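Long-range contact in SspB protein (Streptomyces clavuligerus, PDB 6JUF), which probably acts as a DNase in the phosphorothioation-sensing Ssp system that defends bacteria against phages: residues T144-V156 and E166-K178. Sequence-based numbering, arbitrary orientation.
Sequences TLADLTQVIVRHV and EASIAKDVDCITK
Leu145, Thr149 and Ile152 pack against Ile169 and Val173 in a knobs-into-holes contact between two consecutive helices, 145-159 and 166-180, that meet at an oblique angle. The axes of segments 145-156 and 166-178 approach to 9.2 Å, and their N-to-C directions are 127° apart. The backbones come closest at Thr149 and Ala170, whose CA atoms lie 5.6 Å apart, a closeness that suits small residues. Thr149 is the knob between Glu166, Ile169, Ala170 and Val173. Its hydroxyl turns back to donate to Leu145 O (OG1 to O 3.0 Å), reaching it from the face opposite Thr149 N, so the polar group is satisfied within its own helix and can lie against Val173. With chi1 at -65°, OG1 lies beside the backbone N, within reach of Leu145 O, and CG2 is anti to that N, where it meets Ile169 CG2 and Glu166 CG.

Ile169 answers from the other helix. Its CG2 presses on Ile152 CG2 at 3.6 Å, while CD1 extends to the methyls of Val153 and Val156. One turn on, branched Val173 splits its methyls: CG1 lies 3.7 Å from Leu145 CD2, and CG2 is 3.7 Å from Ile152 CD1, also touching Leu148. Thr177 extends the row, its OG1 3.5 Å from Leu145 CD2 while donating to Val173 O. At the start of helix 145-159, Thr144 OG1 accepts from Asp147 N and Thr144 N donates to Asp147 OD2, a capping box that satisfies N-H groups at the first turn.

Strand 218-221 covers one end of the interface, where Trp219 touches Leu145 and Thr177; helix 129-137 packs on Ile152 and Ile176, and helix 5-9 reaches Val156.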
ATOM      1  N   THR B 144      -2.790  26.855  -1.633  1.00 12.69           N
ATOM      2  CA  THR B 144      -1.915  26.593  -0.485  1.00 11.70           C
ATOM      3  C   THR B 144      -2.761  25.902   0.591  1.00 11.39           C
ATOM      4  O   THR B 144      -4.003  25.945   0.570  1.00 12.18           O
ATOM      5  CB  THR B 144      -1.377  27.917   0.094  1.00 13.13           C
ATOM      6  OG1 THR B 144      -2.455  28.714   0.634  1.00 14.75           O
ATOM      7  CG2 THR B 144      -0.614  28.660  -0.981  1.00 16.94           C
ATOM      8  N   LEU B 145      -2.087  25.258   1.535  1.00 12.14           N
ATOM      9  CA  LEU B 145      -2.798  24.651   2.659  1.00 12.97           C
ATOM     10  C   LEU B 145      -3.607  25.697   3.450  1.00 12.28           C
ATOM     11  O   LEU B 145      -4.732  25.420   3.904  1.00 11.37           O
ATOM     12  CB  LEU B 145      -1.829  23.787   3.533  1.00 15.97           C
ATOM     13  CG  LEU B 145      -1.175  22.653   2.698  1.00 15.69           C
ATOM     14  CD1 LEU B 145      -0.365  21.684   3.552  1.00 15.60           C
ATOM     15  CD2 LEU B 145      -2.174  21.868   1.810  1.00 17.58           C
ATOM     16  N   ALA B 146      -3.052  26.908   3.589  1.00 11.76           N
ATOM     17  CA  ALA B 146      -3.772  28.037   4.243  1.00 13.90           C
ATOM     18  C   ALA B 146      -5.065  28.361   3.496  1.00 12.01           C
ATOM     19  O   ALA B 146      -6.113  28.617   4.114  1.00 11.91           O
ATOM     20  CB  ALA B 146      -2.855  29.264   4.363  1.00 15.16           C
ATOM     21  N   ASP B 147      -4.987  28.392   2.151  1.00 14.37           N
ATOM     22  CA  ASP B 147      -6.176  28.666   1.318  1.00 12.64           C
ATOM     23  C   ASP B 147      -7.290  27.641   1.511  1.00 10.47           C
ATOM     24  O   ASP B 147      -8.469  28.012   1.753  1.00 13.07           O
ATOM     25  CB  ASP B 147      -5.893  28.678  -0.198  1.00 12.59           C
ATOM     26  CG  ASP B 147      -4.982  29.829  -0.637  1.00 17.17           C
ATOM     27  OD1 ASP B 147      -4.889  30.902   0.030  1.00 17.93           O
ATOM     28  OD2 ASP B 147      -4.354  29.575  -1.697  1.00 19.69           O
ATOM     29  N   LEU B 148      -6.901  26.365   1.513  1.00 11.50           N
ATOM     30  CA  LEU B 148      -7.884  25.317   1.751  1.00 10.17           C
ATOM     31  C   LEU B 148      -8.478  25.366   3.156  1.00 10.31           C
ATOM     32  O   LEU B 148      -9.682  25.209   3.365  1.00 11.95           O
ATOM     33  CB  LEU B 148      -7.308  23.942   1.438  1.00  9.79           C
ATOM     34  CG  LEU B 148      -8.306  22.788   1.578  1.00 10.90           C
ATOM     35  CD1 LEU B 148      -9.522  22.960   0.653  1.00 15.80           C
ATOM     36  CD2 LEU B 148      -7.581  21.486   1.280  1.00 15.06           C
ATOM     37  N   THR B 149      -7.607  25.588   4.140  1.00 10.88           N
ATOM     38  CA  THR B 149      -8.101  25.780   5.489  1.00 10.92           C
ATOM     39  C   THR B 149      -9.172  26.899   5.550  1.00 12.14           C
ATOM     40  O   THR B 149     -10.243  26.718   6.154  1.00 13.95           O
ATOM     41  CB  THR B 149      -6.931  26.081   6.461  1.00 10.54           C
ATOM     42  OG1 THR B 149      -6.096  24.914   6.523  1.00 12.36           O
ATOM     43  CG2 THR B 149      -7.477  26.438   7.879  1.00 13.85           C
ATOM     44  N   GLN B 150      -8.889  28.034   4.899  1.00 11.88           N
ATOM     45  CA  GLN B 150      -9.844  29.174   4.970  1.00 14.73           C
ATOM     46  C   GLN B 150     -11.195  28.861   4.314  1.00 12.41           C
ATOM     47  O   GLN B 150     -12.270  29.237   4.832  1.00 14.20           O
ATOM     48  CB  GLN B 150      -9.199  30.464   4.426  1.00 21.04           C
ATOM     49  CG  GLN B 150      -8.184  31.016   5.426  1.00 27.61           C
ATOM     50  CD  GLN B 150      -8.756  31.192   6.846  1.00 37.60           C
ATOM     51  OE1 GLN B 150      -8.206  30.652   7.846  1.00 34.43           O
ATOM     52  NE2 GLN B 150      -9.850  31.974   6.952  1.00 45.23           N
ATOM     53  N   VAL B 151     -11.168  28.125   3.200  1.00 11.64           N
ATOM     54  CA  VAL B 151     -12.415  27.716   2.578  1.00 13.29           C
ATOM     55  C   VAL B 151     -13.238  26.798   3.481  1.00 11.83           C
ATOM     56  O   VAL B 151     -14.432  26.975   3.623  1.00 13.40           O
ATOM     57  CB  VAL B 151     -12.194  27.152   1.163  1.00 16.24           C
ATOM     58  CG1 VAL B 151     -13.525  26.696   0.543  1.00 15.77           C
ATOM     59  CG2 VAL B 151     -11.648  28.264   0.314  1.00 23.83           C
ATOM     60  N   ILE B 152     -12.569  25.838   4.118  1.00 10.13           N
ATOM     61  CA  ILE B 152     -13.288  24.958   5.019  1.00 10.38           C
ATOM     62  C   ILE B 152     -13.870  25.754   6.208  1.00 12.04           C
ATOM     63  O   ILE B 152     -15.005  25.547   6.557  1.00 13.55           O
ATOM     64  CB  ILE B 152     -12.433  23.792   5.515  1.00 10.01           C
ATOM     65  CG1 ILE B 152     -12.018  22.920   4.317  1.00 10.58           C
ATOM     66  CG2 ILE B 152     -13.211  23.001   6.538  1.00 11.84           C
ATOM     67  CD1 ILE B 152     -10.793  22.058   4.561  1.00 10.85           C
ATOM     68  N   VAL B 153     -13.066  26.673   6.769  1.00 11.83           N
ATOM     69  CA  VAL B 153     -13.527  27.522   7.885  1.00 13.51           C
ATOM     70  C   VAL B 153     -14.825  28.251   7.470  1.00 12.42           C
ATOM     71  O   VAL B 153     -15.760  28.296   8.227  1.00 16.27           O
ATOM     72  CB  VAL B 153     -12.471  28.553   8.282  1.00 16.62           C
ATOM     73  CG1 VAL B 153     -13.048  29.707   9.140  1.00 17.10           C
ATOM     74  CG2 VAL B 153     -11.285  27.853   8.936  1.00 13.58           C
ATOM     75  N   ARG B 154     -14.842  28.824   6.253  1.00 15.63           N
ATOM     76  CA  ARG B 154     -15.992  29.574   5.763  1.00 17.07           C
ATOM     77  C   ARG B 154     -17.235  28.686   5.786  1.00 14.01           C
ATOM     78  O   ARG B 154     -18.290  29.083   6.277  1.00 18.88           O
ATOM     79  CB  ARG B 154     -15.663  30.143   4.372  1.00 18.27           C
ATOM     80  CG  ARG B 154     -16.665  31.151   3.811  1.00 24.91           C
ATOM     81  CD  ARG B 154     -16.330  31.530   2.361  1.00 39.09           C
ATOM     82  NE  ARG B 154     -16.973  30.626   1.386  1.00 39.18           N
ATOM     83  CZ  ARG B 154     -18.264  30.688   1.023  1.00 44.76           C
ATOM     84  NH1 ARG B 154     -19.080  31.599   1.546  1.00 57.21           N
ATOM     85  NH2 ARG B 154     -18.752  29.843   0.132  1.00 45.94           N
ATOM     86  N   HIS B 155     -17.095  27.459   5.250  1.00 15.03           N
ATOM     87  CA  HIS B 155     -18.201  26.508   5.204  1.00 14.29           C
ATOM     88  C   HIS B 155     -18.654  26.038   6.580  1.00 15.79           C
ATOM     89  O   HIS B 155     -19.848  25.905   6.869  1.00 16.48           O
ATOM     90  CB  HIS B 155     -17.843  25.309   4.287  1.00 14.61           C
ATOM     91  CG  HIS B 155     -18.185  25.572   2.859  1.00 16.46           C
ATOM     92  ND1 HIS B 155     -17.266  25.946   1.929  1.00 18.62           N
ATOM     93  CD2 HIS B 155     -19.408  25.602   2.236  1.00 17.51           C
ATOM     94  CE1 HIS B 155     -17.890  26.192   0.763  1.00 16.20           C
ATOM     95  NE2 HIS B 155     -19.202  25.991   0.955  1.00 20.18           N
ATOM     96  N   VAL B 156     -17.692  25.827   7.466  1.00 15.73           N
ATOM     97  CA  VAL B 156     -17.990  25.412   8.833  1.00 16.62           C
ATOM     98  C   VAL B 156     -18.732  26.518   9.590  1.00 18.46           C
ATOM     99  O   VAL B 156     -19.661  26.240  10.330  1.00 23.51           O
ATOM    100  CB  VAL B 156     -16.712  25.005   9.564  1.00 19.23           C
ATOM    101  CG1 VAL B 156     -16.940  24.808  11.069  1.00 25.82           C
ATOM    102  CG2 VAL B 156     -16.123  23.757   8.882  1.00 19.27           C
ATOM    103  N   GLU B 166     -10.068  26.359  14.171  1.00 18.16           N
ATOM    104  CA  GLU B 166      -9.254  26.419  12.971  1.00 18.83           C
ATOM    105  C   GLU B 166      -8.129  25.382  13.006  1.00 15.73           C
ATOM    106  O   GLU B 166      -7.838  24.728  12.016  1.00 13.17           O
ATOM    107  CB  GLU B 166      -8.724  27.838  12.789  1.00 18.05           C
ATOM    108  CG  GLU B 166      -7.837  28.014  11.562  1.00 21.25           C
ATOM    109  CD  GLU B 166      -7.366  29.432  11.402  1.00 28.66           C
ATOM    110  OE1 GLU B 166      -8.107  30.240  10.820  1.00 34.44           O
ATOM    111  OE2 GLU B 166      -6.283  29.740  11.898  1.00 38.26           O
ATOM    112  N   ALA B 167      -7.544  25.182  14.174  1.00 12.89           N
ATOM    113  CA  ALA B 167      -6.432  24.241  14.314  1.00 12.05           C
ATOM    114  C   ALA B 167      -6.854  22.845  13.915  1.00 10.71           C
ATOM    115  O   ALA B 167      -6.039  22.079  13.320  1.00  9.69           O
ATOM    116  CB  ALA B 167      -5.832  24.267  15.731  1.00 13.85           C
ATOM    117  N   SER B 168      -8.080  22.465  14.251  1.00 10.86           N
ATOM    118  CA  SER B 168      -8.552  21.130  13.812  1.00 10.33           C
ATOM    119  C   SER B 168      -8.714  21.042  12.301  1.00  9.53           C
ATOM    120  O   SER B 168      -8.440  19.984  11.687  1.00  9.40           O
ATOM    121  CB  SER B 168      -9.883  20.787  14.465  1.00 11.93           C
ATOM    122  OG  SER B 168      -9.737  20.807  15.867  1.00 13.66           O
ATOM    123  N   ILE B 169      -9.233  22.094  11.694  1.00 10.43           N
ATOM    124  CA  ILE B 169      -9.396  22.100  10.229  1.00  9.72           C
ATOM    125  C   ILE B 169      -8.002  22.040   9.586  1.00 10.08           C
ATOM    126  O   ILE B 169      -7.791  21.324   8.593  1.00 10.05           O
ATOM    127  CB  ILE B 169     -10.206  23.327   9.792  1.00  9.89           C
ATOM    128  CG1 ILE B 169     -11.667  23.156  10.286  1.00 11.71           C
ATOM    129  CG2 ILE B 169     -10.124  23.509   8.258  1.00 10.81           C
ATOM    130  CD1 ILE B 169     -12.544  24.415  10.238  1.00 15.44           C
ATOM    131  N   ALA B 170      -7.044  22.797  10.109  1.00  9.50           N
ATOM    132  CA  ALA B 170      -5.669  22.747   9.533  1.00  9.86           C
ATOM    133  C   ALA B 170      -5.103  21.329   9.644  1.00 10.32           C
ATOM    134  O   ALA B 170      -4.358  20.900   8.761  1.00 10.95           O
ATOM    135  CB  ALA B 170      -4.726  23.715  10.270  1.00 12.97           C
ATOM    136  N   LYS B 171      -5.437  20.609  10.718  1.00 10.32           N
ATOM    137  CA  LYS B 171      -4.970  19.218  10.866  1.00  7.84           C
ATOM    138  C   LYS B 171      -5.671  18.324   9.812  1.00  9.01           C
ATOM    139  O   LYS B 171      -4.990  17.391   9.261  1.00  8.50           O
ATOM    140  CB  LYS B 171      -5.279  18.726  12.283  1.00  9.99           C
ATOM    141  CG  LYS B 171      -4.306  19.318  13.309  1.00 12.62           C
ATOM    142  CD  LYS B 171      -4.829  19.138  14.722  1.00 14.47           C
ATOM    143  CE  LYS B 171      -3.863  19.778  15.720  1.00 17.63           C
ATOM    144  NZ  LYS B 171      -4.480  19.913  17.048  1.00 20.24           N
ATOM    145  N   ASP B 172      -6.950  18.591   9.507  1.00  8.00           N
ATOM    146  CA  ASP B 172      -7.632  17.843   8.407  1.00  8.39           C
ATOM    147  C   ASP B 172      -6.895  18.102   7.086  1.00  8.58           C
ATOM    148  O   ASP B 172      -6.689  17.177   6.282  1.00  9.39           O
ATOM    149  CB  ASP B 172      -9.094  18.256   8.239  1.00  7.55           C
ATOM    150  CG  ASP B 172     -10.004  17.672   9.279  1.00  7.69           C
ATOM    151  OD1 ASP B 172      -9.565  16.754  10.016  1.00  8.11           O
ATOM    152  OD2 ASP B 172     -11.164  18.117   9.334  1.00  9.36           O
ATOM    153  N   VAL B 173      -6.510  19.344   6.843  1.00  7.23           N
ATOM    154  CA  VAL B 173      -5.854  19.667   5.580  1.00  8.72           C
ATOM    155  C   VAL B 173      -4.535  18.996   5.481  1.00  8.04           C
ATOM    156  O   VAL B 173      -4.161  18.474   4.427  1.00  8.92           O
ATOM    157  CB  VAL B 173      -5.776  21.194   5.397  1.00  8.07           C
ATOM    158  CG1 VAL B 173      -4.916  21.577   4.209  1.00  8.95           C
ATOM    159  CG2 VAL B 173      -7.182  21.735   5.170  1.00  9.37           C
ATOM    160  N   ASP B 174      -3.796  18.988   6.578  1.00 10.50           N
ATOM    161  CA  ASP B 174      -2.547  18.191   6.657  1.00 10.06           C
ATOM    162  C   ASP B 174      -2.769  16.719   6.360  1.00  9.40           C
ATOM    163  O   ASP B 174      -2.018  16.104   5.584  1.00  9.70           O
ATOM    164  CB  ASP B 174      -1.893  18.305   8.037  1.00 12.38           C
ATOM    165  CG  ASP B 174      -1.186  19.625   8.227  1.00 18.40           C
ATOM    166  OD1 ASP B 174      -0.909  20.311   7.221  1.00 20.30           O
ATOM    167  OD2 ASP B 174      -0.904  20.002   9.369  1.00 27.32           O
ATOM    168  N   CYS B 175      -3.830  16.153   6.908  1.00  8.19           N
ATOM    169  CA  CYS B 175      -4.149  14.720   6.699  1.00  7.72           C
ATOM    170  C   CYS B 175      -4.552  14.443   5.262  1.00  7.40           C
ATOM    171  O   CYS B 175      -4.163  13.406   4.684  1.00  6.86           O
ATOM    172  CB  CYS B 175      -5.288  14.321   7.630  1.00  8.32           C
ATOM    173  SG  CYS B 175      -5.419  12.484   7.703  1.00  9.87           S
ATOM    174  N   ILE B 176      -5.343  15.343   4.667  1.00  6.64           N
ATOM    175  CA  ILE B 176      -5.768  15.190   3.237  1.00  6.91           C
ATOM    176  C   ILE B 176      -4.498  15.140   2.352  1.00  8.34           C
ATOM    177  O   ILE B 176      -4.384  14.293   1.483  1.00  8.79           O
ATOM    178  CB  ILE B 176      -6.654  16.392   2.823  1.00  6.02           C
ATOM    179  CG1 ILE B 176      -8.050  16.257   3.421  1.00  7.00           C
ATOM    180  CG2 ILE B 176      -6.753  16.467   1.289  1.00  9.11           C
ATOM    181  CD1 ILE B 176      -8.920  17.518   3.444  1.00  8.36           C
ATOM    182  N   THR B 177      -3.521  16.007   2.627  1.00  8.82           N
ATOM    183  CA  THR B 177      -2.280  16.028   1.829  1.00  9.13           C
ATOM    184  C   THR B 177      -1.499  14.713   1.984  1.00  8.54           C
ATOM    185  O   THR B 177      -1.121  14.110   0.981  1.00  8.95           O
ATOM    186  CB  THR B 177      -1.379  17.185   2.293  1.00 10.76           C
ATOM    187  OG1 THR B 177      -2.168  18.389   2.315  1.00 12.94           O
ATOM    188  CG2 THR B 177      -0.227  17.412   1.335  1.00 11.16           C
ATOM    189  N   LYS B 178      -1.304  14.245   3.218  1.00 10.68           N
ATOM    190  CA  LYS B 178      -0.588  12.990   3.469  1.00  8.82           C
ATOM    191  C   LYS B 178      -1.293  11.784   2.832  1.00 10.33           C
ATOM    192  O   LYS B 178      -0.614  10.818   2.437  1.00 10.01           O
ATOM    193  CB  LYS B 178      -0.460  12.738   5.018  1.00 11.96           C
ATOM    194  CG  LYS B 178       0.589  13.645   5.626  1.00 17.15           C
ATOM    195  CD  LYS B 178       0.979  13.205   7.025  1.00 23.65           C
ATOM    196  CE  LYS B 178       0.058  13.765   8.044  1.00 18.85           C
ATOM    197  NZ  LYS B 178       0.491  13.194   9.341  1.00 21.36           N
TER